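Local coordinates for protein similar to metal-dependent hydrolase (Staphylococcus aureus subsp. aureus Mu50, PDB 3ESH) that probably catalyses metal-dependent hydrolysis, as a member of the metallo-beta-lactamase superfamily, at residues P30-Q35 and N42-P47; P50-T55 and A89-Y94; Y103-H108 and P175-Q180; L217-Y222 and R231-M236. All coordinates share one frame; numbering follows the deposited sequence.

Interaction 1: residues P30-Q35 and N42-P47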
loop_
_atom_site.group_PDB
_atom_site.type_symbol
_atom_site.label_atom_id
_atom_site.label_comp_id
_atom_site.label_asym_id
_atom_site.label_seq_id
_atom_site.Cartn_x
_atom_site.Cartn_y
_atom_site.Cartn_z
ATOM N N PRO A 30 32.393 -11.020 -17.337
ATOM C CA PRO A 30 33.226 -10.487 -18.420
ATOM C C PRO A 30 33.165 -8.963 -18.474
ATOM O O PRO A 30 34.163 -8.310 -18.758
ATOM C CB PRO A 30 32.627 -11.138 -19.660
ATOM C CG PRO A 30 32.243 -12.480 -19.149
ATOM C CD PRO A 30 31.610 -12.174 -17.807
ATOM N N LEU A 31 31.986 -8.409 -18.198
ATOM C CA LEU A 31 31.804 -6.962 -18.197
ATOM C C LEU A 31 32.260 -6.292 -16.900
ATOM O O LEU A 31 33.008 -5.312 -16.952
ATOM C CB LEU A 31 30.346 -6.590 -18.452
ATOM C CG LEU A 31 29.743 -7.036 -19.785
ATOM C CD1 LEU A 31 28.304 -6.522 -19.880
ATOM C CD2 LEU A 31 30.588 -6.508 -20.933
ATOM N N TRP A 32 31.830 -6.792 -15.739
ATOM C CA TRP A 32 32.262 -6.142 -14.507
ATOM C C TRP A 32 33.722 -6.384 -14.143
ATOM O O TRP A 32 34.340 -5.526 -13.515
ATOM C CB TRP A 32 31.350 -6.467 -13.286
ATOM C CG TRP A 32 31.355 -7.875 -12.764
ATOM C CD1 TRP A 32 30.450 -8.852 -13.045
ATOM C CD2 TRP A 32 32.331 -8.471 -11.894
ATOM N NE1 TRP A 32 30.800 -10.021 -12.416
ATOM C CE2 TRP A 32 31.954 -9.821 -11.708
ATOM C CE3 TRP A 32 33.492 -7.999 -11.265
ATOM C CZ2 TRP A 32 32.698 -10.709 -10.916
ATOM C CZ3 TRP A 32 34.233 -8.885 -10.472
ATOM C CH2 TRP A 32 33.833 -10.221 -10.311
ATOM N N SER A 33 34.289 -7.522 -14.540
ATOM C CA SER A 33 35.691 -7.795 -14.210
ATOM C C SER A 33 36.632 -6.775 -14.869
ATOM O O SER A 33 37.753 -6.556 -14.404
ATOM C CB SER A 33 36.092 -9.217 -14.616
ATOM O OG SER A 33 35.909 -9.433 -15.996
ATOM N N LYS A 34 36.167 -6.148 -15.944
ATOM C CA LYS A 34 36.944 -5.140 -16.643
ATOM C C LYS A 34 36.789 -3.772 -15.985
ATOM O O LYS A 34 37.555 -2.864 -16.264
ATOM C CB LYS A 34 36.510 -5.064 -18.108
ATOM C CG LYS A 34 36.889 -6.295 -18.919
ATOM C CD LYS A 34 36.382 -6.249 -20.353
ATOM C CE LYS A 34 36.715 -7.560 -21.060
ATOM N NZ LYS A 34 36.018 -7.703 -22.364
ATOM N N GLN A 35 35.790 -3.626 -15.112
ATOM C CA GLN A 35 35.557 -2.354 -14.418
ATOM C C GLN A 35 36.070 -2.378 -12.967
ATOM O O GLN A 35 36.335 -1.327 -12.377
ATOM C CB GLN A 35 34.071 -2.014 -14.416
ATOM C CG GLN A 35 33.418 -1.956 -15.782
ATOM C CD GLN A 35 34.118 -1.004 -16.746
ATOM O OE1 GLN A 35 34.457 0.136 -16.391
ATOM N NE2 GLN A 35 34.330 -1.468 -17.980
ATOM N N ASN A 42 37.012 -14.911 -6.955
ATOM C CA ASN A 42 35.899 -14.083 -7.409
ATOM C C ASN A 42 35.572 -12.955 -6.443
ATOM O O ASN A 42 34.517 -12.322 -6.543
ATOM C CB ASN A 42 34.640 -14.935 -7.609
ATOM C CG ASN A 42 33.700 -14.353 -8.653
ATOM O OD1 ASN A 42 32.480 -14.540 -8.593
ATOM N ND2 ASN A 42 34.269 -13.654 -9.630
ATOM N N GLN A 43 36.475 -12.703 -5.507
ATOM C CA GLN A 43 36.275 -11.648 -4.525
ATOM C C GLN A 43 36.914 -10.358 -4.994
ATOM O O GLN A 43 38.012 -10.387 -5.543
ATOM C CB GLN A 43 36.923 -12.025 -3.189
ATOM C CG GLN A 43 36.696 -13.454 -2.714
ATOM C CD GLN A 43 37.449 -13.760 -1.424
ATOM O OE1 GLN A 43 38.681 -13.738 -1.393
ATOM N NE2 GLN A 43 36.711 -14.034 -0.353
ATOM N N ILE A 44 36.235 -9.229 -4.784
ATOM C CA ILE A 44 36.800 -7.931 -5.142
ATOM C C ILE A 44 37.076 -7.230 -3.820
ATOM O O ILE A 44 36.382 -7.474 -2.834
ATOM C CB ILE A 44 35.853 -7.068 -6.005
ATOM C CG1 ILE A 44 34.655 -6.605 -5.181
ATOM C CG2 ILE A 44 35.436 -7.856 -7.253
ATOM C CD1 ILE A 44 33.799 -5.553 -5.865
ATOM N N ASN A 45 38.089 -6.369 -3.793
ATOM C CA ASN A 45 38.467 -5.681 -2.575
ATOM C C ASN A 45 37.653 -4.433 -2.304
ATOM O O ASN A 45 37.632 -3.508 -3.116
ATOM C CB ASN A 45 39.946 -5.313 -2.610
ATOM C CG ASN A 45 40.452 -4.871 -1.264
ATOM O OD1 ASN A 45 40.430 -5.644 -0.305
ATOM N ND2 ASN A 45 40.902 -3.618 -1.171
ATOM N N LEU A 46 37.001 -4.403 -1.143
ATOM C CA LEU A 46 36.178 -3.272 -0.759
ATOM C C LEU A 46 36.569 -2.627 0.558
ATOM O O LEU A 46 36.248 -3.140 1.634
ATOM C CB LEU A 46 34.706 -3.677 -0.663
ATOM C CG LEU A 46 33.943 -4.115 -1.915
ATOM C CD1 LEU A 46 32.584 -4.602 -1.479
ATOM C CD2 LEU A 46 33.814 -2.964 -2.914
ATOM N N PRO A 47 37.273 -1.489 0.497
ATOM C CA PRO A 47 37.662 -0.817 1.732
ATOM C C PRO A 47 36.388 -0.405 2.490
ATOM O O PRO A 47 35.336 -0.186 1.882
ATOM C CB PRO A 47 38.418 0.421 1.245
ATOM C CG PRO A 47 38.972 -0.013 -0.059
ATOM C CD PRO A 47 37.862 -0.825 -0.675
#
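The indole of W32 reaches across to meet two residues of 42-47, I44 and N42. From a CB that points toward the strand, chi1 of 68° places CG between the backbone N and the carbonyl carbon, and the ring is carried away from the helix with its six-membered part in front. The pyrrole half lies behind; the touching is done by the far rim of the benzo half. CZ3 packs on the CG2 methyl of I44 at 3.6 Å, approached obliquely. Next along the rim, CH2 is 4.2 Å from that same methyl, I44 CG2, and also borders the side-chain amide of N42, which CZ2 reaches too. This amide sits at the ring edge, close to the ring plane, with its own plane turned 45° from the indole. What results is a small, buried apolar contact with a polar group laid against its edge. F24 lies almost flat on the indole, the two ring planes about 15° apart, and A38 packs on it as well. Strand 43-47 pairs antiparallel with strand 15-19, so W32 ties the short helix 29-32 to this two-stranded antiparallel sheet, while P30 and N42 pack on a second subunit.

Interaction 2: residues P50-T55 and A89-Y94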
loop_
_atom_site.group_PDB
_atom_site.type_symbol
_atom_site.label_atom_id
_atom_site.label_comp_id
_atom_site.label_asym_id
_atom_site.label_seq_id
_atom_site.Cartn_x
_atom_site.Cartn_y
_atom_site.Cartn_z
ATOM N N PRO A 50 35.355 5.055 6.699
ATOM C CA PRO A 50 34.400 6.106 7.052
ATOM C C PRO A 50 34.797 7.482 6.520
ATOM O O PRO A 50 35.960 7.740 6.251
ATOM C CB PRO A 50 34.376 6.038 8.570
ATOM C CG PRO A 50 34.536 4.564 8.811
ATOM C CD PRO A 50 35.680 4.227 7.872
ATOM N N ILE A 51 33.813 8.363 6.373
ATOM C CA ILE A 51 34.053 9.700 5.863
ATOM C C ILE A 51 34.007 10.739 6.969
ATOM O O ILE A 51 32.957 10.979 7.562
ATOM C CB ILE A 51 33.010 10.052 4.774
ATOM C CG1 ILE A 51 33.132 9.053 3.621
ATOM C CG2 ILE A 51 33.196 11.491 4.294
ATOM C CD1 ILE A 51 32.124 9.249 2.509
ATOM N N LEU A 52 35.153 11.356 7.240
ATOM C CA LEU A 52 35.248 12.394 8.269
ATOM C C LEU A 52 34.820 13.739 7.704
ATOM O O LEU A 52 35.378 14.212 6.717
ATOM C CB LEU A 52 36.679 12.504 8.794
ATOM C CG LEU A 52 36.955 13.664 9.766
ATOM C CD1 LEU A 52 36.026 13.565 10.968
ATOM C CD2 LEU A 52 38.411 13.633 10.218
ATOM N N ILE A 53 33.821 14.347 8.333
ATOM C CA ILE A 53 33.323 15.649 7.899
ATOM C C ILE A 53 33.518 16.663 9.010
ATOM O O ILE A 53 32.993 16.475 10.110
ATOM C CB ILE A 53 31.818 15.632 7.601
ATOM C CG1 ILE A 53 31.493 14.584 6.536
ATOM C CG2 ILE A 53 31.368 17.017 7.178
ATOM C CD1 ILE A 53 30.019 14.524 6.193
ATOM N N GLN A 54 34.252 17.736 8.731
ATOM C CA GLN A 54 34.482 18.776 9.733
ATOM C C GLN A 54 33.950 20.129 9.299
ATOM O O GLN A 54 34.395 20.681 8.306
ATOM C CB GLN A 54 35.980 18.901 10.049
ATOM C CG GLN A 54 36.545 17.732 10.819
ATOM C CD GLN A 54 38.034 17.840 11.075
ATOM O OE1 GLN A 54 38.851 17.682 10.167
ATOM N NE2 GLN A 54 38.395 18.114 12.320
ATOM N N THR A 55 32.984 20.650 10.040
ATOM C CA THR A 55 32.438 21.962 9.747
ATOM C C THR A 55 33.125 22.882 10.747
ATOM O O THR A 55 33.888 22.411 11.592
ATOM C CB THR A 55 30.915 22.016 9.979
ATOM O OG1 THR A 55 30.634 21.887 11.380
ATOM C CG2 THR A 55 30.221 20.896 9.225
ATOM N N ALA A 89 44.072 5.921 15.075
ATOM C CA ALA A 89 45.294 6.523 14.556
ATOM C C ALA A 89 45.013 7.481 13.397
ATOM O O ALA A 89 45.629 8.544 13.302
ATOM C CB ALA A 89 46.262 5.434 14.113
ATOM N N ASP A 90 44.090 7.109 12.511
ATOM C CA ASP A 90 43.758 7.975 11.379
ATOM C C ASP A 90 43.185 9.288 11.880
ATOM O O ASP A 90 43.515 10.351 11.368
ATOM C CB ASP A 90 42.743 7.309 10.450
ATOM C CG ASP A 90 43.394 6.608 9.271
ATOM O OD1 ASP A 90 44.125 5.625 9.495
ATOM O OD2 ASP A 90 43.173 7.043 8.120
ATOM N N LEU A 91 42.322 9.211 12.888
ATOM C CA LEU A 91 41.713 10.412 13.449
ATOM C C LEU A 91 42.761 11.341 14.052
ATOM O O LEU A 91 42.651 12.566 13.952
ATOM C CB LEU A 91 40.676 10.030 14.511
ATOM C CG LEU A 91 39.298 9.593 14.004
ATOM C CD1 LEU A 91 38.409 9.183 15.177
ATOM C CD2 LEU A 91 38.659 10.742 13.237
ATOM N N ALA A 92 43.776 10.746 14.679
ATOM C CA ALA A 92 44.847 11.519 15.296
ATOM C C ALA A 92 45.525 12.407 14.251
ATOM O O ALA A 92 45.836 13.566 14.523
ATOM C CB ALA A 92 45.862 10.589 15.937
ATOM N N ASN A 93 45.738 11.857 13.056
ATOM C CA ASN A 93 46.364 12.596 11.961
ATOM C C ASN A 93 45.676 13.945 11.733
ATOM O O ASN A 93 46.223 14.813 11.052
ATOM C CB ASN A 93 46.319 11.789 10.656
ATOM C CG ASN A 93 47.068 10.470 10.751
ATOM O OD1 ASN A 93 48.206 10.423 11.223
ATOM N ND2 ASN A 93 46.434 9.390 10.289
ATOM N N TYR A 94 44.477 14.105 12.292
ATOM C CA TYR A 94 43.730 15.352 12.166
ATOM C C TYR A 94 43.537 16.013 13.522
ATOM O O TYR A 94 42.700 16.901 13.671
ATOM C CB TYR A 94 42.362 15.118 11.513
ATOM C CG TYR A 94 42.454 14.468 10.153
ATOM C CD1 TYR A 94 42.440 13.076 10.021
ATOM C CD2 TYR A 94 42.641 15.238 9.007
ATOM C CE1 TYR A 94 42.616 12.472 8.784
ATOM C CE2 TYR A 94 42.823 14.643 7.764
ATOM C CZ TYR A 94 42.813 13.262 7.658
ATOM O OH TYR A 94 43.034 12.672 6.434
#
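In the layered alpha-beta/beta-alpha fold of the metallo-beta-lactamase superfamily, helices cover the outer faces of two central sheets, and this contact is one such covering: L91 of helix 87-92 and Y94 just after it lie on strand 51-54 of the first sheet. Its middle is L52, whose CB points toward the helix. With CG anti to the backbone N (chi1 173°), the CD2 methyl is thrust outward, and this one methyl does the touching on both counts. It rests over a face of the Y94 ring, 4.1 Å from Y94 CD1 and equally far from Y94 CG, so it sits near the root of the ring rather than at the hydroxyl end. The two side chains run past each other in opposite directions. The second partner is L91, which starts from a CB not aimed at the strand but swings its CD2 round to lie 4.2 Å from L52 CD2. Two residues further along the strand, Q54 adds some burial at a looser distance; its NE2 is bonded to N59 OD1. Around the edges, Y94 also meets the ring of H9 at about 40°, and L91 rests on L11, so strand 6-10 and the loop after it share in the cover. Strand 51-54 itself pairs with strands 6-10 and 59-61. The contact across the segments is purely apolar: methyl against methyl and methyl against aromatic face, at ordinary van der Waals spacing. It rests on shape and burial, without directional bonds.

Interaction 3: residues Y103-H108 and P175-Q180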
loop_
_atom_site.group_PDB
_atom_site.type_symbol
_atom_site.label_atom_id
_atom_site.label_comp_id
_atom_site.label_asym_id
_atom_site.label_seq_id
_atom_site.Cartn_x
_atom_site.Cartn_y
_atom_site.Cartn_z
ATOM N N TYR A 103 28.746 13.745 15.652
ATOM C CA TYR A 103 27.701 12.949 15.017
ATOM C C TYR A 103 28.244 11.780 14.203
ATOM O O TYR A 103 29.255 11.905 13.503
ATOM C CB TYR A 103 26.862 13.813 14.080
ATOM C CG TYR A 103 25.986 14.853 14.744
ATOM C CD1 TYR A 103 24.718 14.525 15.231
ATOM C CD2 TYR A 103 26.400 16.183 14.834
ATOM C CE1 TYR A 103 23.882 15.500 15.781
ATOM C CE2 TYR A 103 25.572 17.161 15.386
ATOM C CZ TYR A 103 24.313 16.811 15.853
ATOM O OH TYR A 103 23.486 17.772 16.361
ATOM N N VAL A 104 27.574 10.639 14.320
ATOM C CA VAL A 104 27.918 9.462 13.530
ATOM C C VAL A 104 26.634 9.255 12.736
ATOM O O VAL A 104 25.603 8.876 13.307
ATOM C CB VAL A 104 28.212 8.205 14.401
ATOM C CG1 VAL A 104 28.354 6.972 13.502
ATOM C CG2 VAL A 104 29.503 8.411 15.213
ATOM N N LEU A 105 26.681 9.561 11.437
ATOM C CA LEU A 105 25.514 9.413 10.562
ATOM C C LEU A 105 25.667 8.100 9.829
ATOM O O LEU A 105 26.693 7.874 9.227
ATOM C CB LEU A 105 25.473 10.546 9.552
ATOM C CG LEU A 105 25.793 11.940 10.080
ATOM C CD1 LEU A 105 25.724 12.910 8.893
ATOM C CD2 LEU A 105 24.816 12.353 11.205
HETATM N N MSE A 106 24.655 7.238 9.873
HETATM C CA MSE A 106 24.734 5.934 9.225
HETATM C C MSE A 106 23.882 5.849 7.949
HETATM O O MSE A 106 22.729 6.242 7.941
HETATM C CB MSE A 106 24.279 4.839 10.194
HETATM C CG MSE A 106 24.950 4.825 11.539
HETATM SE SE MSE A 106 26.855 4.391 11.409
HETATM C CE MSE A 106 26.623 2.617 10.778
ATOM N N THR A 107 24.469 5.352 6.866
ATOM C CA THR A 107 23.733 5.192 5.622
ATOM C C THR A 107 22.827 3.975 5.808
ATOM O O THR A 107 21.707 3.951 5.319
ATOM C CB THR A 107 24.682 4.924 4.444
ATOM O OG1 THR A 107 25.261 3.621 4.585
ATOM C CG2 THR A 107 25.783 5.953 4.420
ATOM N N HIS A 108 23.344 2.982 6.528
ATOM C CA HIS A 108 22.617 1.765 6.860
ATOM C C HIS A 108 23.408 0.971 7.901
ATOM O O HIS A 108 24.565 1.253 8.123
ATOM C CB HIS A 108 22.306 0.936 5.604
ATOM C CG HIS A 108 23.514 0.457 4.862
ATOM N ND1 HIS A 108 24.508 1.307 4.429
ATOM C CD2 HIS A 108 23.846 -0.774 4.411
ATOM C CE1 HIS A 108 25.399 0.625 3.739
ATOM N NE2 HIS A 108 25.022 -0.644 3.711
ATOM N N PRO A 175 23.822 22.491 9.834
ATOM C CA PRO A 175 23.630 23.107 8.516
ATOM C C PRO A 175 24.542 22.568 7.417
ATOM O O PRO A 175 25.738 22.339 7.639
ATOM C CB PRO A 175 23.862 24.592 8.801
ATOM C CG PRO A 175 23.322 24.737 10.195
ATOM C CD PRO A 175 23.941 23.529 10.875
ATOM N N GLY A 176 23.969 22.365 6.232
ATOM C CA GLY A 176 24.755 21.871 5.115
ATOM C C GLY A 176 24.808 20.356 4.940
ATOM O O GLY A 176 25.093 19.862 3.841
ATOM N N ILE A 177 24.544 19.614 6.009
ATOM C CA ILE A 177 24.567 18.159 5.940
ATOM C C ILE A 177 23.128 17.655 5.920
ATOM O O ILE A 177 22.402 17.816 6.895
ATOM C CB ILE A 177 25.278 17.551 7.155
ATOM C CG1 ILE A 177 26.554 18.341 7.485
ATOM C CG2 ILE A 177 25.610 16.098 6.880
ATOM C CD1 ILE A 177 27.657 18.221 6.473
ATOM N N LYS A 178 22.714 17.046 4.810
ATOM C CA LYS A 178 21.340 16.552 4.690
ATOM C C LYS A 178 21.217 15.051 4.418
ATOM O O LYS A 178 21.701 14.550 3.406
ATOM C CB LYS A 178 20.593 17.330 3.597
ATOM C CG LYS A 178 20.633 18.853 3.786
ATOM C CD LYS A 178 19.703 19.584 2.826
ATOM C CE LYS A 178 19.803 21.104 3.001
ATOM N NZ LYS A 178 18.844 21.886 2.160
HETATM N N MSE A 179 20.566 14.340 5.333
HETATM C CA MSE A 179 20.361 12.898 5.186
HETATM C C MSE A 179 19.037 12.666 4.481
HETATM O O MSE A 179 18.083 13.411 4.696
HETATM C CB MSE A 179 20.337 12.237 6.557
HETATM C CG MSE A 179 21.616 12.459 7.276
HETATM SE SE MSE A 179 21.472 11.747 9.036
HETATM C CE MSE A 179 21.999 9.985 8.678
ATOM N N GLN A 180 18.965 11.631 3.654
ATOM C CA GLN A 180 17.732 11.362 2.913
ATOM C C GLN A 180 17.453 9.882 2.627
ATOM O O GLN A 180 18.233 9.191 1.971
ATOM C CB GLN A 180 17.772 12.152 1.608
ATOM C CG GLN A 180 16.548 12.008 0.756
ATOM C CD GLN A 180 16.650 12.827 -0.517
ATOM O OE1 GLN A 180 15.979 12.538 -1.513
ATOM N NE2 GLN A 180 17.490 13.865 -0.490
#
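L105 lies across the bent end of M179, a selenomethionine; the two cross obliquely, the selenium and methyl of M179 meeting L105. The M179 side chain runs out extended until chi3, where a turn of 87° sets the terminal methyl aside, onto L105. There CE comes to 3.6 Å from L105 CB, while the selenium, SE, lies 4.0 Å from L105 CD2. The same methyl, M179 CE, also rests 3.9 Å from the backbone oxygen of M106, M106 O. The other branch of L105 serves the neighbouring residue: CD1 meets I177 CG2 at 3.8 Å, so the leucine fork spans two side chains that project from the same side of strand 177-181. Strand 103-105 belongs to one mixed sheet and strand 177-181 to the other, so the contact forms part of the hydrophobic layer between the two central sheets of the metallo-beta-lactamase fold. V132 and I192 extend that layer, each touching L105. Just beyond the strand comes H108, in a sequence that matches the HxHxDH motif of the superfamily; its ring meets those of H110, H113, H185 and H189, consistent with a metal site at this end of the sheets. Across the segments the chemistry is almost wholly apolar, the one polar atom being M106 O beside the methyl, which implies that these side chains hold the sheets together here by close, directionless packing rather than by hydrogen bonds.

Interaction 4: residues L217-Y222 and R231-M236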
loop_
_atom_site.group_PDB
_atom_site.type_symbol
_atom_site.label_atom_id
_atom_site.label_comp_id
_atom_site.label_asym_id
_atom_site.label_seq_id
_atom_site.Cartn_x
_atom_site.Cartn_y
_atom_site.Cartn_z
ATOM N N LEU A 217 21.555 0.468 -13.835
ATOM C CA LEU A 217 21.200 -0.947 -13.910
ATOM C C LEU A 217 22.197 -1.864 -13.194
ATOM O O LEU A 217 21.913 -3.040 -12.954
ATOM C CB LEU A 217 21.075 -1.383 -15.364
ATOM C CG LEU A 217 19.957 -0.716 -16.173
ATOM C CD1 LEU A 217 19.962 -1.246 -17.597
ATOM C CD2 LEU A 217 18.616 -0.958 -15.504
ATOM N N TRP A 218 23.364 -1.334 -12.854
ATOM C CA TRP A 218 24.387 -2.121 -12.184
ATOM C C TRP A 218 24.263 -2.023 -10.663
ATOM O O TRP A 218 25.014 -1.289 -10.024
ATOM C CB TRP A 218 25.782 -1.651 -12.626
ATOM C CG TRP A 218 26.166 -2.050 -14.042
ATOM C CD1 TRP A 218 25.348 -2.087 -15.138
ATOM C CD2 TRP A 218 27.474 -2.410 -14.510
ATOM N NE1 TRP A 218 26.066 -2.445 -16.255
ATOM C CE2 TRP A 218 27.375 -2.647 -15.900
ATOM C CE3 TRP A 218 28.721 -2.549 -13.894
ATOM C CZ2 TRP A 218 28.467 -3.012 -16.680
ATOM C CZ3 TRP A 218 29.818 -2.914 -14.672
ATOM C CH2 TRP A 218 29.678 -3.138 -16.052
ATOM N N VAL A 219 23.312 -2.762 -10.088
ATOM C CA VAL A 219 23.117 -2.757 -8.643
ATOM C C VAL A 219 23.555 -4.095 -8.047
ATOM O O VAL A 219 23.512 -5.126 -8.719
ATOM C CB VAL A 219 21.638 -2.489 -8.268
ATOM C CG1 VAL A 219 21.207 -1.154 -8.808
ATOM C CG2 VAL A 219 20.739 -3.597 -8.806
ATOM N N THR A 220 23.981 -4.086 -6.789
ATOM C CA THR A 220 24.427 -5.318 -6.148
ATOM C C THR A 220 23.250 -6.273 -5.925
ATOM O O THR A 220 22.083 -5.850 -5.892
ATOM C CB THR A 220 25.077 -5.057 -4.771
ATOM O OG1 THR A 220 24.059 -4.944 -3.776
ATOM C CG2 THR A 220 25.898 -3.779 -4.800
ATOM N N ALA A 221 23.558 -7.562 -5.774
ATOM C CA ALA A 221 22.528 -8.554 -5.524
ATOM C C ALA A 221 22.085 -8.454 -4.055
ATOM O O ALA A 221 21.059 -9.021 -3.661
ATOM C CB ALA A 221 23.055 -9.929 -5.808
ATOM N N TYR A 222 22.868 -7.726 -3.254
ATOM C CA TYR A 222 22.573 -7.524 -1.832
ATOM C C TYR A 222 21.353 -6.638 -1.657
ATOM O O TYR A 222 20.647 -6.732 -0.648
ATOM C CB TYR A 222 23.755 -6.867 -1.115
ATOM C CG TYR A 222 24.985 -7.736 -0.996
ATOM C CD1 TYR A 222 24.948 -8.943 -0.302
ATOM C CD2 TYR A 222 26.187 -7.360 -1.589
ATOM C CE1 TYR A 222 26.076 -9.761 -0.204
ATOM C CE2 TYR A 222 27.326 -8.167 -1.497
ATOM C CZ TYR A 222 27.255 -9.367 -0.802
ATOM O OH TYR A 222 28.363 -10.168 -0.718
ATOM N N ARG A 231 15.516 3.055 -9.422
ATOM C CA ARG A 231 14.719 4.263 -9.447
ATOM C C ARG A 231 15.514 5.438 -8.896
ATOM O O ARG A 231 15.585 6.487 -9.519
ATOM C CB ARG A 231 13.442 4.092 -8.626
ATOM C CG ARG A 231 12.554 5.338 -8.564
ATOM C CD ARG A 231 11.374 5.123 -7.608
ATOM N NE ARG A 231 10.593 6.335 -7.400
ATOM C CZ ARG A 231 9.557 6.710 -8.153
ATOM N NH1 ARG A 231 9.164 5.958 -9.179
ATOM N NH2 ARG A 231 8.907 7.841 -7.879
ATOM N N GLU A 232 16.121 5.260 -7.730
ATOM C CA GLU A 232 16.897 6.334 -7.097
ATOM C C GLU A 232 18.127 6.727 -7.915
ATOM O O GLU A 232 18.391 7.912 -8.113
ATOM C CB GLU A 232 17.330 5.927 -5.683
ATOM C CG GLU A 232 16.187 5.662 -4.738
ATOM C CD GLU A 232 15.391 6.914 -4.415
ATOM O OE1 GLU A 232 15.949 7.844 -3.794
ATOM O OE2 GLU A 232 14.208 6.968 -4.785
ATOM N N LYS A 233 18.880 5.736 -8.373
ATOM C CA LYS A 233 20.070 5.987 -9.177
ATOM C C LYS A 233 19.715 6.682 -10.490
ATOM O O LYS A 233 20.414 7.604 -10.909
ATOM C CB LYS A 233 20.801 4.668 -9.476
ATOM C CG LYS A 233 21.424 4.009 -8.245
ATOM C CD LYS A 233 22.053 2.668 -8.571
ATOM C CE LYS A 233 23.295 2.826 -9.408
ATOM N NZ LYS A 233 23.860 1.489 -9.737
ATOM N N GLU A 234 18.635 6.239 -11.135
ATOM C CA GLU A 234 18.207 6.832 -12.402
ATOM C C GLU A 234 17.973 8.334 -12.284
ATOM O O GLU A 234 18.269 9.084 -13.211
ATOM C CB GLU A 234 16.926 6.162 -12.910
ATOM C CG GLU A 234 16.286 6.893 -14.086
ATOM C CD GLU A 234 14.958 6.284 -14.531
ATOM O OE1 GLU A 234 14.053 6.158 -13.685
ATOM O OE2 GLU A 234 14.821 5.940 -15.725
ATOM N N ARG A 235 17.472 8.781 -11.137
ATOM C CA ARG A 235 17.193 10.193 -10.970
ATOM C C ARG A 235 18.271 11.012 -10.262
ATOM O O ARG A 235 18.570 12.129 -10.678
ATOM C CB ARG A 235 15.844 10.383 -10.268
ATOM C CG ARG A 235 15.948 11.015 -8.899
ATOM C CD ARG A 235 14.601 11.426 -8.347
ATOM N NE ARG A 235 14.777 12.068 -7.052
ATOM C CZ ARG A 235 15.112 11.429 -5.936
ATOM N NH1 ARG A 235 15.296 10.112 -5.954
ATOM N NH2 ARG A 235 15.289 12.109 -4.810
HETATM N N MSE A 236 18.858 10.467 -9.202
HETATM C CA MSE A 236 19.890 11.184 -8.450
HETATM C C MSE A 236 21.164 11.483 -9.231
HETATM O O MSE A 236 21.555 12.644 -9.357
HETATM C CB MSE A 236 20.272 10.411 -7.188
HETATM C CG MSE A 236 19.118 10.192 -6.266
HETATM SE SE MSE A 236 19.759 9.279 -4.688
HETATM C CE MSE A 236 18.609 10.183 -3.487
#
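K233 leaves the helix with CG anti to its carbonyl carbon, runs straight through chi2, then kinks at chi3 (70°), and that bend delivers the ammonium group to the loop at W218 and V219. V219 has its CG1 beside its own backbone N, turned to the lysine, and touches the lysine at the bend and at its tip: CG1 is 3.9 Å from K233 CD and 3.9 Å from K233 NZ. The aliphatic part and the valine thus cross obliquely in a buried patch. K233 NZ stands 3.0 Å from W218 O, but the angle is too poor to count this as a hydrogen bond. Its real bonds go to H213 O and N215 O, earlier in the same loop. With three backbone carbonyl oxygens drawn round it, the ammonium group is probably protonated despite its burial, and it pins the loop to the helix. On another face of the helix, R235 NH1 makes a salt bridge with E232 OE1 at 3.2 Å; OE1 lies in the guanidinium plane, while NH1 comes to it from above the carboxylate, 54° out of that plane. NH1 also pairs with E168 of a third subunit. V219 additionally packs on P226, S229 and I230. The loop 217-222 lies between strand 199-203 and helix 226-242, and so folds back on the helix it leads into, and at the far end of the loop Y222 packs on A22 and M23 of helix 20-24.

Interaction 3 lies deepest, between the two central sheets, and interaction 2 backs one of those sheets from outside; they meet where I53 CG2 packs on I177 CD1 at 4.0 Å. Both are carried by apolar side chains. Interactions 1 and 4, buried too, lie where other subunits reach them, and polar groups enter: an amide at a ring edge in one, a lysine among carbonyls in the other. Those two are joined by the W218 ring, which packs on L31, W32 and Q35. Interactions 3 and 4 touch through Q180 and R235, whose hydrogen bond is weak. Interactions 1 and 3 lie on opposite sides of the chain's centre.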